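Cyclic UMP-AMP synthase (Rhodothermus marinus SG0.5JP17-172, PDB 6E0K) synthesises the cyclic dinucleotide 3',3'-cUAMP from UTP and ATP as the second messenger of a CBASS antiphage defence system. Local coordinates at residues V61-L75 against L126-Y139. Numbering follows the deposited sequence.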
loop_
_atom_site.group_PDB
_atom_site.type_symbol
_atom_site.label_atom_id
_atom_site.label_comp_id
_atom_site.label_asym_id
_atom_site.label_seq_id
_atom_site.Cartn_x
_atom_site.Cartn_y
_atom_site.Cartn_z
ATOM N N VAL A 61 -4.061 7.639 -8.480
ATOM C CA VAL A 61 -3.277 8.089 -7.335
ATOM C C VAL A 61 -4.041 7.787 -6.053
ATOM O O VAL A 61 -5.214 8.156 -5.918
ATOM C CB VAL A 61 -2.972 9.593 -7.440
ATOM C CG1 VAL A 61 -2.138 10.047 -6.254
ATOM C CG2 VAL A 61 -2.247 9.898 -8.751
ATOM N N ASP A 62 -3.366 7.151 -5.098
ATOM C CA ASP A 62 -3.976 6.811 -3.811
ATOM C C ASP A 62 -3.704 7.926 -2.805
ATOM O O ASP A 62 -2.572 8.088 -2.329
ATOM C CB ASP A 62 -3.441 5.476 -3.302
ATOM C CG ASP A 62 -3.749 4.332 -4.245
ATOM O OD1 ASP A 62 -4.922 4.182 -4.642
ATOM O OD2 ASP A 62 -2.806 3.600 -4.614
ATOM N N VAL A 63 -4.746 8.691 -2.471
ATOM C CA VAL A 63 -4.640 9.857 -1.607
ATOM C C VAL A 63 -5.347 9.557 -0.295
ATOM O O VAL A 63 -6.433 8.973 -0.290
ATOM C CB VAL A 63 -5.259 11.099 -2.279
ATOM C CG1 VAL A 63 -5.129 12.334 -1.381
ATOM C CG2 VAL A 63 -4.613 11.331 -3.652
ATOM N N VAL A 64 -4.735 9.967 0.811
ATOM C CA VAL A 64 -5.329 9.837 2.139
ATOM C C VAL A 64 -5.685 11.229 2.654
ATOM O O VAL A 64 -4.833 12.122 2.684
ATOM C CB VAL A 64 -4.365 9.140 3.113
ATOM C CG1 VAL A 64 -5.051 8.962 4.464
ATOM C CG2 VAL A 64 -3.922 7.789 2.573
ATOM N N VAL A 65 -6.936 11.407 3.065
ATOM C CA VAL A 65 -7.409 12.647 3.673
ATOM C C VAL A 65 -7.766 12.301 5.113
ATOM O O VAL A 65 -8.765 11.613 5.364
ATOM C CB VAL A 65 -8.594 13.228 2.891
ATOM C CG1 VAL A 65 -9.184 14.417 3.613
ATOM C CG2 VAL A 65 -8.113 13.662 1.506
ATOM N N GLN A 66 -6.926 12.717 6.058
ATOM C CA GLN A 66 -6.962 12.186 7.421
ATOM C C GLN A 66 -7.221 13.300 8.426
ATOM O O GLN A 66 -6.462 14.275 8.497
ATOM C CB GLN A 66 -5.654 11.462 7.744
ATOM C CG GLN A 66 -5.582 11.001 9.200
ATOM C CD GLN A 66 -4.387 10.106 9.465
ATOM O OE1 GLN A 66 -4.053 9.242 8.646
ATOM N NE2 GLN A 66 -3.750 10.283 10.621
ATOM N N LEU A 67 -8.284 13.144 9.216
ATOM C CA LEU A 67 -8.588 14.090 10.282
ATOM C C LEU A 67 -7.773 13.733 11.514
ATOM O O LEU A 67 -7.777 12.577 11.950
ATOM C CB LEU A 67 -10.080 14.048 10.605
ATOM C CG LEU A 67 -10.527 15.059 11.647
ATOM C CD1 LEU A 67 -10.380 16.450 11.081
ATOM C CD2 LEU A 67 -11.960 14.777 12.096
ATOM N N ASN A 68 -7.063 14.719 12.072
ATOM C CA ASN A 68 -6.214 14.498 13.238
ATOM C C ASN A 68 -6.644 15.269 14.472
ATOM O O ASN A 68 -5.989 15.150 15.514
ATOM C CB ASN A 68 -4.761 14.857 12.907
ATOM C CG ASN A 68 -4.132 13.870 11.966
ATOM O OD1 ASN A 68 -4.223 12.665 12.188
ATOM N ND2 ASN A 68 -3.492 14.365 10.908
ATOM N N SER A 69 -7.718 16.048 14.398
ATOM C CA SER A 69 -8.146 16.789 15.577
ATOM C C SER A 69 -8.856 15.897 16.577
ATOM O O SER A 69 -9.004 16.268 17.745
ATOM C CB SER A 69 -9.054 17.939 15.154
ATOM O OG SER A 69 -10.198 17.428 14.487
ATOM N N VAL A 70 -9.313 14.735 16.138
ATOM C CA VAL A 70 -9.921 13.737 16.999
ATOM C C VAL A 70 -9.372 12.395 16.548
ATOM O O VAL A 70 -8.764 12.279 15.480
ATOM C CB VAL A 70 -11.455 13.762 16.923
ATOM C CG1 VAL A 70 -11.987 15.142 17.329
ATOM C CG2 VAL A 70 -11.916 13.420 15.532
ATOM N N PHE A 71 -9.578 11.375 17.377
ATOM C CA PHE A 71 -9.055 10.057 17.052
ATOM C C PHE A 71 -9.993 8.968 17.539
ATOM O O PHE A 71 -10.546 9.045 18.638
ATOM C CB PHE A 71 -7.654 9.825 17.634
ATOM C CG PHE A 71 -7.547 10.114 19.090
ATOM C CD1 PHE A 71 -7.741 9.114 20.034
ATOM C CD2 PHE A 71 -7.256 11.402 19.523
ATOM C CE1 PHE A 71 -7.653 9.397 21.386
ATOM C CE2 PHE A 71 -7.167 11.686 20.876
ATOM C CZ PHE A 71 -7.363 10.682 21.807
ATOM N N MET A 72 -10.149 7.943 16.714
ATOM C CA MET A 72 -10.751 6.702 17.156
ATOM C C MET A 72 -9.658 5.841 17.781
ATOM O O MET A 72 -8.466 6.127 17.653
ATOM C CB MET A 72 -11.477 6.057 15.974
ATOM C CG MET A 72 -12.465 7.095 15.369
ATOM S SD MET A 72 -13.557 6.476 14.087
ATOM C CE MET A 72 -14.138 4.962 14.844
ATOM N N ASN A 73 -10.056 4.810 18.511
ATOM C CA ASN A 73 -9.075 4.124 19.346
ATOM C C ASN A 73 -9.674 2.835 19.879
ATOM O O ASN A 73 -10.855 2.542 19.676
ATOM C CB ASN A 73 -8.640 5.020 20.500
ATOM C CG ASN A 73 -9.815 5.468 21.328
ATOM O OD1 ASN A 73 -10.341 4.689 22.107
ATOM N ND2 ASN A 73 -10.262 6.709 21.128
ATOM N N ASN A 74 -8.839 2.072 20.583
ATOM C CA ASN A 74 -9.236 0.826 21.224
ATOM C C ASN A 74 -9.314 0.943 22.740
ATOM O O ASN A 74 -9.262 -0.078 23.432
ATOM C CB ASN A 74 -8.265 -0.294 20.845
ATOM C CG ASN A 74 -6.857 -0.033 21.348
ATOM O OD1 ASN A 74 -6.471 1.110 21.599
ATOM N ND2 ASN A 74 -6.087 -1.101 21.516
ATOM N N LEU A 75 -9.433 2.156 23.266
ATOM C CA LEU A 75 -9.440 2.362 24.705
ATOM C C LEU A 75 -10.760 1.948 25.333
ATOM O O LEU A 75 -11.833 2.103 24.738
ATOM C CB LEU A 75 -9.195 3.837 25.028
ATOM C CG LEU A 75 -7.856 4.384 24.565
ATOM C CD1 LEU A 75 -7.902 5.911 24.642
ATOM C CD2 LEU A 75 -6.776 3.794 25.482
ATOM N N LEU A 126 -4.146 13.250 -12.730
ATOM C CA LEU A 126 -4.621 11.874 -12.736
ATOM C C LEU A 126 -5.875 11.710 -11.889
ATOM O O LEU A 126 -6.186 12.550 -11.040
ATOM C CB LEU A 126 -3.539 10.921 -12.200
ATOM C CG LEU A 126 -2.407 10.700 -13.196
ATOM C CD1 LEU A 126 -1.196 10.156 -12.472
ATOM C CD2 LEU A 126 -2.842 9.753 -14.303
ATOM N N PRO A 127 -6.612 10.623 -12.087
ATOM C CA PRO A 127 -7.702 10.312 -11.167
ATOM C C PRO A 127 -7.141 9.974 -9.798
ATOM O O PRO A 127 -6.073 9.366 -9.673
ATOM C CB PRO A 127 -8.383 9.095 -11.807
ATOM C CG PRO A 127 -7.884 9.060 -13.221
ATOM C CD PRO A 127 -6.495 9.621 -13.157
ATOM N N ALA A 128 -7.866 10.393 -8.768
ATOM C CA ALA A 128 -7.479 10.169 -7.393
ATOM C C ALA A 128 -8.498 9.258 -6.726
ATOM O O ALA A 128 -9.710 9.407 -6.915
ATOM C CB ALA A 128 -7.367 11.492 -6.631
ATOM N N ASP A 129 -7.998 8.293 -5.976
ATOM C CA ASP A 129 -8.825 7.439 -5.136
ATOM C C ASP A 129 -8.575 7.898 -3.709
ATOM O O ASP A 129 -7.484 7.682 -3.170
ATOM C CB ASP A 129 -8.454 5.972 -5.335
ATOM C CG ASP A 129 -9.478 5.032 -4.759
ATOM O OD1 ASP A 129 -10.682 5.219 -5.038
ATOM O OD2 ASP A 129 -9.075 4.098 -4.033
ATOM N N VAL A 130 -9.561 8.570 -3.116
ATOM C CA VAL A 130 -9.370 9.319 -1.876
ATOM C C VAL A 130 -9.962 8.527 -0.721
ATOM O O VAL A 130 -11.172 8.286 -0.683
ATOM C CB VAL A 130 -10.007 10.715 -1.960
ATOM C CG1 VAL A 130 -9.788 11.470 -0.666
ATOM C CG2 VAL A 130 -9.415 11.512 -3.128
ATOM N N VAL A 131 -9.112 8.128 0.224
ATOM C CA VAL A 131 -9.567 7.478 1.450
ATOM C C VAL A 131 -9.786 8.558 2.503
ATOM O O VAL A 131 -8.846 9.255 2.900
ATOM C CB VAL A 131 -8.557 6.432 1.937
ATOM C CG1 VAL A 131 -8.992 5.897 3.299
ATOM C CG2 VAL A 131 -8.449 5.290 0.948
ATOM N N VAL A 132 -11.035 8.715 2.931
ATOM C CA VAL A 132 -11.399 9.678 3.962
ATOM C C VAL A 132 -11.372 8.947 5.293
ATOM O O VAL A 132 -12.078 7.949 5.472
ATOM C CB VAL A 132 -12.785 10.278 3.692
ATOM C CG1 VAL A 132 -13.178 11.198 4.826
ATOM C CG2 VAL A 132 -12.788 11.022 2.364
ATOM N N CYS A 133 -10.543 9.413 6.227
ATOM C CA CYS A 133 -10.321 8.629 7.440
ATOM C C CYS A 133 -10.047 9.546 8.622
ATOM O O CYS A 133 -9.791 10.735 8.465
ATOM C CB CYS A 133 -9.165 7.646 7.256
ATOM S SG CYS A 133 -7.589 8.408 6.797
ATOM N N ILE A 134 -10.116 8.968 9.822
ATOM C CA ILE A 134 -9.773 9.664 11.054
ATOM C C ILE A 134 -8.602 8.933 11.696
ATOM O O ILE A 134 -8.464 7.710 11.575
ATOM C CB ILE A 134 -10.984 9.742 12.010
ATOM C CG1 ILE A 134 -12.087 10.609 11.402
ATOM C CG2 ILE A 134 -10.571 10.302 13.362
ATOM C CD1 ILE A 134 -13.273 10.760 12.311
ATOM N N GLN A 135 -7.729 9.692 12.345
ATOM C CA GLN A 135 -6.608 9.105 13.068
ATOM C C GLN A 135 -7.109 8.005 13.999
ATOM O O GLN A 135 -8.137 8.157 14.652
ATOM C CB GLN A 135 -5.901 10.196 13.873
ATOM C CG GLN A 135 -4.671 9.737 14.627
ATOM C CD GLN A 135 -4.119 10.847 15.504
ATOM O OE1 GLN A 135 -4.055 10.716 16.723
ATOM N NE2 GLN A 135 -3.744 11.962 14.882
ATOM N N TYR A 136 -6.399 6.881 14.016
ATOM C CA TYR A 136 -6.698 5.765 14.903
ATOM C C TYR A 136 -5.494 5.544 15.807
ATOM O O TYR A 136 -4.359 5.506 15.327
ATOM C CB TYR A 136 -6.997 4.489 14.107
ATOM C CG TYR A 136 -7.371 3.323 14.993
ATOM C CD1 TYR A 136 -8.678 3.152 15.417
ATOM C CD2 TYR A 136 -6.415 2.403 15.414
ATOM C CE1 TYR A 136 -9.039 2.073 16.235
ATOM C CE2 TYR A 136 -6.757 1.341 16.224
ATOM C CZ TYR A 136 -8.067 1.177 16.632
ATOM O OH TYR A 136 -8.391 0.111 17.430
ATOM N N ARG A 137 -5.735 5.431 17.108
ATOM C CA ARG A 137 -4.673 5.168 18.071
ATOM C C ARG A 137 -4.877 3.784 18.665
ATOM O O ARG A 137 -5.890 3.530 19.328
ATOM C CB ARG A 137 -4.670 6.219 19.184
ATOM C CG ARG A 137 -4.357 7.626 18.691
ATOM C CD ARG A 137 -4.188 8.566 19.881
ATOM N NE ARG A 137 -4.021 9.955 19.462
ATOM C CZ ARG A 137 -3.832 10.964 20.305
ATOM N NH1 ARG A 137 -3.782 10.745 21.614
ATOM N NH2 ARG A 137 -3.695 12.201 19.833
ATOM N N LYS A 138 -3.897 2.906 18.461
ATOM C CA LYS A 138 -3.899 1.587 19.067
ATOM C C LYS A 138 -3.053 1.660 20.329
ATOM O O LYS A 138 -1.824 1.783 20.258
ATOM C CB LYS A 138 -3.363 0.540 18.093
ATOM C CG LYS A 138 -3.350 -0.857 18.694
ATOM C CD LYS A 138 -3.058 -1.916 17.636
ATOM C CE LYS A 138 -1.729 -1.670 16.941
ATOM N NZ LYS A 138 -1.411 -2.806 16.013
ATOM N N TYR A 139 -3.721 1.615 21.489
ATOM C CA TYR A 139 -3.087 1.717 22.788
ATOM C C TYR A 139 -2.860 0.338 23.383
ATOM O O TYR A 139 -3.630 -0.594 23.126
ATOM C CB TYR A 139 -3.956 2.518 23.760
ATOM C CG TYR A 139 -3.914 4.022 23.590
ATOM C CD1 TYR A 139 -4.787 4.671 22.721
ATOM C CD2 TYR A 139 -3.047 4.795 24.354
ATOM C CE1 TYR A 139 -4.769 6.055 22.596
ATOM C CE2 TYR A 139 -3.012 6.178 24.220
ATOM C CZ TYR A 139 -3.889 6.796 23.354
ATOM O OH TYR A 139 -3.863 8.168 23.238
HETATM O O HOH W 1 -6.872 4.277 -2.712
HETATM O O HOH W 2 -5.127 13.744 17.496
#
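Val-61 to Leu-67 run as a parallel beta pair beside Ala-128 to Ile-134 in the central sheet of the nucleotidyltransferase domain, with the antiparallel strand 42-45 on the other side of 61-68. The ladder runs unbroken from Val-61 N on Pro-127 O to Gln-135 N on Leu-67 O. On one face Val-65 CG2 presses on Val-130 CG1 at 3.5 Å, and helix 18-32 packs against Val-61 and Val-65. The opposite face carries Asp-62 and Asp-129, side by side. With Asp-60 they form the magnesium-binding carboxylate triad of the Pol-beta-like nucleotidyltransferase fold; Asp-62 also binds UTP. The carboxylate planes of Asp-62 and Asp-129 are turned 73° from each other, and one water lies 2.7 Å from Asp-62 OD1 and 2.6 Å from Asp-129 OD2. Thr-118 and Lys-120 hold Asp-129 OD1. Beyond Leu-67 the chain turns a corner at Ser-69 and Val-70, and the short strand 71-73 resumes the pairing through Met-72 N on Gln-135 O; the consecutive Ile-134 and Gln-135 lie opposite Leu-67 and Phe-71. Gln-135 spans this corner: its extended chain, CG anti to the backbone N (chi1 -177°), brings NE2 to Asn-68 OD1 at 2.8 Å from above the carbonyl plane, while Gln-66 NE2 takes a lone pair of the same oxygen and Gln-66 OE1 bonds to Tyr-44 OH. Gln-135 OE1 accepts from Arg-137 NE in the guanidinium plane, and Arg-137 NH1 donates to Tyr-139 OH, also in that plane but across the group. Fixed by these two bonds, the guanidinium lies flat on the Phe-71 ring, planes 5° apart and CZ 3.7 Å from the centroid. At the far end the Asn-74 amide pairs with the Tyr-139 backbone, OD1 accepting from N and ND2 donating to O.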